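Local coordinates for endo alpha-1,4 polygalactosaminidase (Neosartorya fumigata, PDB 6OJ1), which cleaves alpha-1,4-linked galactosamine polymers internally as a family GH114 glycoside hydrolase and disrupts microbial biofilms, at residues 50-55 and 270-275; 84-89 and 128-133; 116-121 and 147-152. All coordinates share one frame; numbering follows the deposited sequence.

All three contacts belong to one (beta/alpha)-barrel and reach its main sheet. Contact 1 ties the loop after the first strand, 42-45, to the C-terminal end of the chain. Contacts 2 and 3 fall between its segments in sequence. Their own segments alternate: 84-89, 116-121, 128-133, 147-152. Contacts 2 and 3 touch, centres about 10 Å apart, partly through neighbouring strands 81-87 and 144-148 and partly where A88 and G89 meet L119 and W118. Contact 1 lies about 23 Å from contact 2 and, across the chain's centre, 26 Å from contact 3, centre to centre. Contact 1 links the barrel's two chain ends, contact 2 a strand to its helix, contact 3 the small sheet to the barrel.

Contact 1 (50-55 and 270-275); sequences LNDTSV and LNNWVE. With NAG (2-acetamido-2-deoxy-beta-D-glucopyranose), chain B.
N51 and N272 meet amide to amide. ND2 of N272 donates to OD1 of N51 at 2.9 Å (N-H...O angle 161°). CG of N51 lies between the backbone N and the carbonyl carbon (chi1 55°), and from there OD1 reaches across. The acceptor lies close to the amide plane of N272, while the donor is tilted 27° from the carbonyl plane of N51. CB of D52 covers the N272 amide, 3.5 Å from its ND2. At the other end of this amide, a water donates to OD1 of N272 (2.7 Å) and to the backbone O of D52, so both amide ends have a partner. V55 adds a small apolar touch, CG2 to CG1 of V274 at 4.1 Å. One shell out, OD1 of D52 accepts from the backbone N of S54, an Asx turn, and also from its OG. Y48 OH bonds the backbone N of N272, and Q43 bonds its O. ND2 of N51 carries the covalent bond to C1 of NAG. N51, D52 and T53 form the Asn-X-Thr sequon of N-glycosylation. The arrangement is a glycosylated surface tie between the loop after strand 42-45 and the C-terminal segment 270-275 of a (beta/alpha)-barrel.

Contact 2 (84-89 and 128-133); sequences CYFSAG and QIMLDR
M130 turns its CG anti to the carbonyl carbon (chi1 -61°) and bends at chi2 (-47°), which sets SD beside the ring of F86. R133 starts the same way but runs extended from CG to NE, carrying its guanidinium past that ring to S87. SD of M130 lies at the ring edge, 3.8 Å from CE2 of F86 and 77° off the ring normal. This is an edge-on Met-aromatic contact. CB of R133 sits over one face of the ring, and its CD comes 4.0 Å from CD2. The guanidinium stands nearly perpendicular to the ring. These side chains join strand 81-87 to helix 124-140, which runs roughly antiparallel to it. The helix leads on to strand 144-148, a parallel neighbour of 81-87, so the contact is part of a beta-alpha-beta unit of the (beta/alpha)-barrel. The disulfide C84-C142 links the same strand to the turn after the helix. In the plane of the guanidinium, NH1 of R133 comes 2.9 Å from the backbone O of S87, but the angle is poor for a hydrogen bond. NE of R133 is held by a salt bridge to D97. CE of M130 presses to 3.3 Å from the O of A88, a buried carbonyl with no polar partner in the model.

Contact 3 (116-121 and 147-152); sequences EKWLNI and PDNVDG. With NAG (2-acetamido-2-deoxy-beta-D-glucopyranose), chain C.
This is a CH-pi contact between W118 and G152, with a water bridge beside it. It joins the small antiparallel sheet of strands 90-92, 106-109 and 116-119 to the loop that leaves barrel strand 144-148 at its C-terminal end. With CG of W118 anti to the carbonyl carbon (chi1 -70°), the indole meets the loop. CA of G152 lies over one face of the indole, 3.8 Å from the centroid of the six-membered ring and 25° off its normal. It is offset toward the rim, where CZ3 of W118 is 3.4 Å away. Along the ring edge, CZ3 meets the backbone O of N149 in plane, at 3.8 Å. CH2 of W118 approaches OD1 of D151 at 3.7 Å.

E116 and N149 reach toward each other tip to tip, but OE1 and ND2 stay 3.9 Å apart. A water links them: it donates to OE1 of E116 and accepts from ND2 of N149 (3.0 Å). S90 OG, on strand 90-92 of the small sheet, bonds OE1; S87 OG, at the end of barrel strand 81-87, bonds ND2. N120, two residues after W118, carries NAG on ND2. A CB on G152 would fall a tight 3.3 Å from CE3 of W118, so glycine lets the backbone lie close. No direct hydrogen bond crosses; attachment rests on the indole face and rim, with polar ends joined through water.

Contact 1 (50-55 and 270-275)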
loop_
_atom_site.group_PDB
_atom_site.type_symbol
_atom_site.label_atom_id
_atom_site.label_comp_id
_atom_site.label_asym_id
_atom_site.label_seq_id
_atom_site.Cartn_x
_atom_site.Cartn_y
_atom_site.Cartn_z
ATOM N N LEU A 50 14.984 5.710 0.162
ATOM C CA LEU A 50 15.185 5.463 -1.264
ATOM C C LEU A 50 16.539 5.998 -1.717
ATOM O O LEU A 50 16.842 7.184 -1.547
ATOM C CB LEU A 50 14.056 6.098 -2.079
ATOM C CG LEU A 50 14.152 5.829 -3.592
ATOM C CD1 LEU A 50 13.829 4.357 -3.940
ATOM C CD2 LEU A 50 13.261 6.787 -4.385
ATOM N N ASN A 51 17.366 5.115 -2.289
ATOM C CA ASN A 51 18.690 5.527 -2.742
ATOM C C ASN A 51 18.992 4.986 -4.138
ATOM O O ASN A 51 20.170 4.831 -4.505
ATOM C CB ASN A 51 19.778 5.069 -1.764
ATOM C CG ASN A 51 19.739 3.575 -1.512
ATOM O OD1 ASN A 51 18.844 2.885 -1.990
ATOM N ND2 ASN A 51 20.726 3.068 -0.768
ATOM N N ASP A 52 17.960 4.686 -4.910
ATOM C CA ASP A 52 18.123 4.231 -6.285
ATOM C C ASP A 52 16.918 4.738 -7.064
ATOM O O ASP A 52 15.797 4.274 -6.851
ATOM C CB ASP A 52 18.231 2.714 -6.357
ATOM C CG ASP A 52 18.548 2.226 -7.755
ATOM O OD1 ASP A 52 18.408 3.017 -8.716
ATOM O OD2 ASP A 52 18.976 1.065 -7.882
ATOM N N THR A 53 17.137 5.714 -7.938
ATOM C CA THR A 53 16.070 6.208 -8.800
ATOM C C THR A 53 16.332 5.840 -10.253
ATOM O O THR A 53 15.784 6.466 -11.164
ATOM C CB THR A 53 15.909 7.719 -8.632
ATOM O OG1 THR A 53 17.131 8.376 -8.997
ATOM C CG2 THR A 53 15.603 8.045 -7.183
ATOM N N SER A 54 17.187 4.836 -10.472
ATOM C CA SER A 54 17.576 4.396 -11.806
ATOM C C SER A 54 16.460 3.649 -12.505
ATOM O O SER A 54 16.491 3.502 -13.733
ATOM C CB SER A 54 18.802 3.481 -11.716
ATOM O OG SER A 54 18.417 2.179 -11.286
ATOM N N VAL A 55 15.496 3.147 -11.740
ATOM C CA VAL A 55 14.383 2.405 -12.307
ATOM C C VAL A 55 13.486 3.379 -13.057
ATOM O O VAL A 55 13.005 4.367 -12.493
ATOM C CB VAL A 55 13.619 1.657 -11.208
ATOM C CG1 VAL A 55 12.479 0.859 -11.802
ATOM C CG2 VAL A 55 14.585 0.751 -10.442
ATOM N N LEU A 270 11.106 -6.002 0.104
ATOM C CA LEU A 270 10.783 -4.781 -0.637
ATOM C C LEU A 270 11.947 -3.781 -0.628
ATOM O O LEU A 270 11.761 -2.570 -0.474
ATOM C CB LEU A 270 9.486 -4.155 -0.112
ATOM C CG LEU A 270 8.242 -5.006 -0.419
ATOM C CD1 LEU A 270 6.998 -4.377 0.293
ATOM C CD2 LEU A 270 8.020 -5.141 -1.927
ATOM N N ASN A 271 13.164 -4.291 -0.828
ATOM C CA ASN A 271 14.312 -3.418 -1.056
ATOM C C ASN A 271 14.327 -2.949 -2.517
ATOM O O ASN A 271 13.306 -3.051 -3.203
ATOM C CB ASN A 271 15.612 -4.129 -0.635
ATOM C CG ASN A 271 15.928 -5.377 -1.478
ATOM O OD1 ASN A 271 15.230 -5.695 -2.442
ATOM N ND2 ASN A 271 17.015 -6.068 -1.121
ATOM N N ASN A 272 15.458 -2.420 -3.016
ATOM C CA ASN A 272 15.463 -1.813 -4.352
ATOM C C ASN A 272 15.164 -2.827 -5.460
ATOM O O ASN A 272 14.524 -2.484 -6.466
ATOM C CB ASN A 272 16.824 -1.154 -4.653
ATOM C CG ASN A 272 16.972 0.257 -4.047
ATOM O OD1 ASN A 272 16.035 1.049 -4.025
ATOM N ND2 ASN A 272 18.190 0.574 -3.593
ATOM N N TRP A 273 15.664 -4.057 -5.335
ATOM C CA TRP A 273 15.676 -4.975 -6.475
ATOM C C TRP A 273 14.282 -5.148 -7.061
ATOM O O TRP A 273 13.307 -5.304 -6.329
ATOM C CB TRP A 273 16.216 -6.344 -6.064
ATOM C CG TRP A 273 16.171 -7.330 -7.192
ATOM C CD1 TRP A 273 17.089 -7.470 -8.194
ATOM C CD2 TRP A 273 15.145 -8.295 -7.447
ATOM N NE1 TRP A 273 16.709 -8.483 -9.045
ATOM C CE2 TRP A 273 15.512 -8.994 -8.613
ATOM C CE3 TRP A 273 13.946 -8.627 -6.804
ATOM C CZ2 TRP A 273 14.739 -10.018 -9.141
ATOM C CZ3 TRP A 273 13.175 -9.647 -7.330
ATOM C CH2 TRP A 273 13.566 -10.324 -8.491
ATOM N N VAL A 274 14.189 -5.134 -8.393
ATOM C CA VAL A 274 12.895 -5.305 -9.055
ATOM C C VAL A 274 13.123 -5.871 -10.447
ATOM O O VAL A 274 14.124 -5.574 -11.103
ATOM C CB VAL A 274 12.101 -3.973 -9.106
ATOM C CG1 VAL A 274 12.878 -2.892 -9.840
ATOM C CG2 VAL A 274 10.730 -4.161 -9.744
ATOM N N GLU A 275 12.191 -6.710 -10.896
ATOM C CA GLU A 275 12.122 -7.100 -12.296
ATOM C C GLU A 275 10.727 -6.797 -12.813
ATOM O O GLU A 275 9.756 -6.773 -12.048
ATOM C CB GLU A 275 12.456 -8.579 -12.508
ATOM C CG GLU A 275 13.942 -8.861 -12.454
ATOM C CD GLU A 275 14.291 -10.271 -12.883
ATOM O OE1 GLU A 275 15.472 -10.640 -12.732
ATOM O OE2 GLU A 275 13.397 -11.002 -13.373
HETATM C C1 NAG B . 20.799 1.683 -0.393
HETATM C C2 NAG B . 22.036 1.001 -0.966
HETATM C C3 NAG B . 22.205 -0.401 -0.373
HETATM C C4 NAG B . 22.132 -0.377 1.150
HETATM C C5 NAG B . 20.860 0.339 1.589
HETATM C C6 NAG B . 20.756 0.521 3.084
HETATM C C7 NAG B . 22.561 1.766 -3.231
HETATM C C8 NAG B . 22.291 1.586 -4.694
HETATM N N2 NAG B . 21.917 0.932 -2.411
HETATM O O3 NAG B . 23.457 -0.923 -0.799
HETATM O O4 NAG B . 22.101 -1.714 1.645
HETATM O O5 NAG B . 20.845 1.654 1.023
HETATM O O6 NAG B . 21.902 1.188 3.602
HETATM O O7 NAG B . 23.342 2.614 -2.811
HETATM O O HOH W 1 14.734 1.754 -6.327
#

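Contact 2 (84-89 and 128-133)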
loop_
_atom_site.group_PDB
_atom_site.type_symbol
_atom_site.label_atom_id
_atom_site.label_comp_id
_atom_site.label_asym_id
_atom_site.label_seq_id
_atom_site.Cartn_x
_atom_site.Cartn_y
_atom_site.Cartn_z
ATOM N N CYS A 84 3.221 7.499 -0.810
ATOM C CA CYS A 84 3.882 7.360 0.478
ATOM C C CYS A 84 3.189 6.258 1.264
ATOM O O CYS A 84 2.000 6.375 1.610
ATOM C CB CYS A 84 3.865 8.685 1.233
ATOM S SG CYS A 84 4.959 9.873 0.392
ATOM N N TYR A 85 3.933 5.191 1.514
ATOM C CA TYR A 85 3.465 4.031 2.263
ATOM C C TYR A 85 3.461 4.326 3.762
ATOM O O TYR A 85 4.416 4.890 4.298
ATOM C CB TYR A 85 4.384 2.833 1.964
ATOM C CG TYR A 85 4.212 1.689 2.944
ATOM C CD1 TYR A 85 4.926 1.653 4.143
ATOM C CD2 TYR A 85 3.307 0.669 2.686
ATOM C CE1 TYR A 85 4.736 0.619 5.072
ATOM C CE2 TYR A 85 3.121 -0.363 3.591
ATOM C CZ TYR A 85 3.835 -0.384 4.786
ATOM O OH TYR A 85 3.639 -1.397 5.705
ATOM N N PHE A 86 2.416 3.881 4.458
ATOM C CA PHE A 86 2.476 3.804 5.909
ATOM C C PHE A 86 1.481 2.741 6.349
ATOM O O PHE A 86 0.608 2.334 5.581
ATOM C CB PHE A 86 2.176 5.151 6.573
ATOM C CG PHE A 86 0.715 5.592 6.454
ATOM C CD1 PHE A 86 0.279 6.301 5.338
ATOM C CD2 PHE A 86 -0.194 5.336 7.485
ATOM C CE1 PHE A 86 -1.055 6.713 5.236
ATOM C CE2 PHE A 86 -1.514 5.744 7.388
ATOM C CZ PHE A 86 -1.948 6.446 6.268
ATOM N N SER A 87 1.652 2.252 7.565
ATOM C CA SER A 87 0.733 1.247 8.092
ATOM C C SER A 87 -0.399 1.950 8.811
ATOM O O SER A 87 -0.171 2.634 9.813
ATOM C CB SER A 87 1.429 0.275 9.041
ATOM O OG SER A 87 0.487 -0.709 9.460
ATOM N N ALA A 88 -1.626 1.768 8.313
ATOM C CA ALA A 88 -2.777 2.351 8.975
ATOM C C ALA A 88 -3.432 1.384 9.959
ATOM O O ALA A 88 -4.103 1.829 10.888
ATOM C CB ALA A 88 -3.795 2.806 7.925
ATOM N N GLY A 89 -3.203 0.083 9.811
ATOM C CA GLY A 89 -3.875 -0.881 10.658
ATOM C C GLY A 89 -2.983 -1.648 11.605
ATOM O O GLY A 89 -3.479 -2.512 12.334
ATOM N N GLN A 128 -6.898 9.635 14.922
ATOM C CA GLN A 128 -6.189 10.911 14.990
ATOM C C GLN A 128 -4.711 10.737 14.647
ATOM O O GLN A 128 -4.123 11.607 14.003
ATOM C CB GLN A 128 -6.346 11.560 16.364
ATOM C CG GLN A 128 -5.723 12.966 16.454
ATOM C CD GLN A 128 -6.293 13.944 15.434
ATOM O OE1 GLN A 128 -7.496 14.201 15.416
ATOM N NE2 GLN A 128 -5.427 14.497 14.583
ATOM N N ILE A 129 -4.095 9.633 15.076
ATOM C CA ILE A 129 -2.705 9.379 14.691
ATOM C C ILE A 129 -2.594 9.266 13.176
ATOM O O ILE A 129 -1.652 9.793 12.564
ATOM C CB ILE A 129 -2.166 8.115 15.394
ATOM C CG1 ILE A 129 -2.051 8.347 16.905
ATOM C CG2 ILE A 129 -0.782 7.688 14.798
ATOM C CD1 ILE A 129 -1.883 7.042 17.689
ATOM N N MET A 130 -3.553 8.580 12.539
ATOM C CA MET A 130 -3.497 8.462 11.083
ATOM C C MET A 130 -3.707 9.809 10.405
ATOM O O MET A 130 -3.115 10.058 9.346
ATOM C CB MET A 130 -4.517 7.440 10.572
ATOM C CG MET A 130 -4.257 6.032 11.135
ATOM S SD MET A 130 -2.516 5.537 11.026
ATOM C CE MET A 130 -2.410 4.315 12.350
ATOM N N LEU A 131 -4.534 10.683 10.985
ATOM C CA LEU A 131 -4.634 12.041 10.454
ATOM C C LEU A 131 -3.313 12.778 10.586
ATOM O O LEU A 131 -2.920 13.514 9.677
ATOM C CB LEU A 131 -5.731 12.828 11.168
ATOM C CG LEU A 131 -7.166 12.366 10.942
ATOM C CD1 LEU A 131 -8.094 13.240 11.755
ATOM C CD2 LEU A 131 -7.508 12.439 9.457
ATOM N N ASP A 132 -2.620 12.606 11.719
ATOM C CA ASP A 132 -1.289 13.202 11.870
ATOM C C ASP A 132 -0.321 12.674 10.805
ATOM O O ASP A 132 0.501 13.432 10.268
ATOM C CB ASP A 132 -0.716 12.911 13.262
ATOM C CG ASP A 132 -1.478 13.583 14.395
ATOM O OD1 ASP A 132 -2.368 14.422 14.145
ATOM O OD2 ASP A 132 -1.177 13.239 15.562
ATOM N N ARG A 133 -0.389 11.372 10.503
ATOM C CA ARG A 133 0.488 10.799 9.487
ATOM C C ARG A 133 0.128 11.315 8.102
ATOM O O ARG A 133 1.023 11.566 7.286
ATOM C CB ARG A 133 0.431 9.268 9.534
ATOM C CG ARG A 133 1.157 8.678 10.766
ATOM C CD ARG A 133 0.980 7.158 10.881
ATOM N NE ARG A 133 1.731 6.619 12.014
ATOM C CZ ARG A 133 1.911 5.320 12.247
ATOM N NH1 ARG A 133 1.367 4.403 11.450
ATOM N NH2 ARG A 133 2.635 4.935 13.299
#

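Contact 3 (116-121 and 147-152)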
loop_
_atom_site.group_PDB
_atom_site.type_symbol
_atom_site.label_atom_id
_atom_site.label_comp_id
_atom_site.label_asym_id
_atom_site.label_seq_id
_atom_site.Cartn_x
_atom_site.Cartn_y
_atom_site.Cartn_z
ATOM N N GLU A 116 5.054 -5.587 16.149
ATOM C CA GLU A 116 3.991 -5.165 15.248
ATOM C C GLU A 116 2.681 -5.802 15.689
ATOM O O GLU A 116 2.598 -7.030 15.812
ATOM C CB GLU A 116 4.289 -5.526 13.792
ATOM C CG GLU A 116 3.445 -4.713 12.852
ATOM C CD GLU A 116 3.919 -4.728 11.418
ATOM O OE1 GLU A 116 3.269 -4.049 10.592
ATOM O OE2 GLU A 116 4.928 -5.401 11.117
ATOM N N LYS A 117 1.676 -4.957 15.921
ATOM C CA LYS A 117 0.399 -5.363 16.493
ATOM C C LYS A 117 -0.764 -4.765 15.712
ATOM O O LYS A 117 -0.684 -3.647 15.201
ATOM C CB LYS A 117 0.280 -4.921 17.961
ATOM C CG LYS A 117 1.284 -5.547 18.907
ATOM C CD LYS A 117 1.017 -5.098 20.335
ATOM C CE LYS A 117 2.099 -5.602 21.290
ATOM N NZ LYS A 117 2.009 -7.073 21.488
ATOM N N TRP A 118 -1.878 -5.508 15.667
ATOM C CA TRP A 118 -3.097 -5.001 15.055
ATOM C C TRP A 118 -3.640 -3.805 15.839
ATOM O O TRP A 118 -3.557 -3.759 17.067
ATOM C CB TRP A 118 -4.143 -6.125 14.978
ATOM C CG TRP A 118 -3.766 -7.181 13.976
ATOM C CD1 TRP A 118 -3.309 -8.450 14.236
ATOM C CD2 TRP A 118 -3.764 -7.036 12.554
ATOM N NE1 TRP A 118 -3.049 -9.111 13.051
ATOM C CE2 TRP A 118 -3.320 -8.262 12.006
ATOM C CE3 TRP A 118 -4.108 -5.987 11.684
ATOM C CZ2 TRP A 118 -3.213 -8.469 10.630
ATOM C CZ3 TRP A 118 -3.995 -6.195 10.312
ATOM C CH2 TRP A 118 -3.547 -7.429 9.801
ATOM N N LEU A 119 -4.191 -2.825 15.121
ATOM C CA LEU A 119 -4.782 -1.645 15.744
ATOM C C LEU A 119 -6.298 -1.754 15.803
ATOM O O LEU A 119 -6.935 -2.323 14.914
ATOM C CB LEU A 119 -4.428 -0.382 14.972
ATOM C CG LEU A 119 -2.945 -0.028 15.011
ATOM C CD1 LEU A 119 -2.695 1.169 14.098
ATOM C CD2 LEU A 119 -2.527 0.232 16.453
ATOM N N ASN A 120 -6.878 -1.151 16.843
ATOM C CA ASN A 120 -8.318 -0.899 16.825
ATOM C C ASN A 120 -8.549 0.306 15.925
ATOM O O ASN A 120 -8.453 1.464 16.346
ATOM C CB ASN A 120 -8.854 -0.665 18.227
ATOM C CG ASN A 120 -10.358 -0.475 18.238
ATOM O OD1 ASN A 120 -10.994 -0.448 17.183
ATOM N ND2 ASN A 120 -10.926 -0.352 19.410
ATOM N N ILE A 121 -8.856 0.027 14.658
ATOM C CA ILE A 121 -8.998 1.097 13.678
ATOM C C ILE A 121 -10.249 1.931 13.900
ATOM O O ILE A 121 -10.414 2.974 13.250
ATOM C CB ILE A 121 -8.964 0.505 12.252
ATOM C CG1 ILE A 121 -10.077 -0.543 12.064
ATOM C CG2 ILE A 121 -7.555 -0.052 11.949
ATOM C CD1 ILE A 121 -10.111 -1.157 10.641
ATOM N N PRO A 147 -1.964 3.012 2.411
ATOM C CA PRO A 147 -2.157 2.634 3.825
ATOM C C PRO A 147 -2.287 1.126 3.993
ATOM O O PRO A 147 -3.182 0.495 3.419
ATOM C CB PRO A 147 -3.461 3.359 4.212
ATOM C CG PRO A 147 -3.750 4.309 3.052
ATOM C CD PRO A 147 -3.181 3.622 1.853
ATOM N N ASP A 148 -1.394 0.550 4.805
ATOM C CA ASP A 148 -1.258 -0.894 4.930
ATOM C C ASP A 148 -2.142 -1.436 6.041
ATOM O O ASP A 148 -2.604 -0.704 6.930
ATOM C CB ASP A 148 0.215 -1.260 5.208
ATOM C CG ASP A 148 0.573 -2.679 4.803
ATOM O OD1 ASP A 148 -0.290 -3.443 4.289
ATOM O OD2 ASP A 148 1.764 -3.036 4.978
ATOM N N ASN A 149 -2.392 -2.738 5.951
ATOM C CA ASN A 149 -2.988 -3.532 7.030
ATOM C C ASN A 149 -4.400 -3.080 7.363
ATOM O O ASN A 149 -4.780 -2.963 8.531
ATOM C CB ASN A 149 -2.078 -3.508 8.252
ATOM C CG ASN A 149 -0.736 -4.117 7.958
ATOM O OD1 ASN A 149 -0.655 -5.268 7.501
ATOM N ND2 ASN A 149 0.330 -3.341 8.148
ATOM N N VAL A 150 -5.189 -2.821 6.324
ATOM C CA VAL A 150 -6.599 -2.496 6.510
ATOM C C VAL A 150 -7.460 -3.756 6.455
ATOM O O VAL A 150 -8.681 -3.669 6.285
ATOM C CB VAL A 150 -7.076 -1.425 5.498
ATOM C CG1 VAL A 150 -6.333 -0.088 5.749
ATOM C CG2 VAL A 150 -6.887 -1.890 4.063
ATOM N N ASP A 151 -6.838 -4.922 6.633
ATOM C CA ASP A 151 -7.493 -6.220 6.520
ATOM C C ASP A 151 -7.395 -7.026 7.810
ATOM O O ASP A 151 -7.369 -8.259 7.770
ATOM C CB ASP A 151 -6.917 -7.033 5.358
ATOM C CG ASP A 151 -5.404 -7.268 5.480
ATOM O OD1 ASP A 151 -4.764 -6.719 6.399
ATOM O OD2 ASP A 151 -4.855 -8.010 4.648
ATOM N N GLY A 152 -7.403 -6.339 8.961
ATOM C CA GLY A 152 -7.341 -7.026 10.239
ATOM C C GLY A 152 -8.454 -8.034 10.430
ATOM O O GLY A 152 -8.239 -9.075 11.053
HETATM C C1 NAG C . -12.360 -0.159 19.471
HETATM C C2 NAG C . -12.960 -0.904 20.650
HETATM C C3 NAG C . -14.465 -0.660 20.713
HETATM C C4 NAG C . -14.784 0.831 20.710
HETATM C C5 NAG C . -14.039 1.566 19.590
HETATM C C6 NAG C . -14.109 3.072 19.729
HETATM C C7 NAG C . -12.062 -3.017 21.530
HETATM C C8 NAG C . -11.861 -4.482 21.271
HETATM N N2 NAG C . -12.682 -2.329 20.563
HETATM O O3 NAG C . -14.960 -1.259 21.904
HETATM O O4 NAG C . -16.177 0.986 20.464
HETATM O O5 NAG C . -12.645 1.224 19.591
HETATM O O6 NAG C . -13.343 3.533 20.838
HETATM O O7 NAG C . -11.682 -2.483 22.563
HETATM O O HOH W 2 3.094 -4.417 8.097
#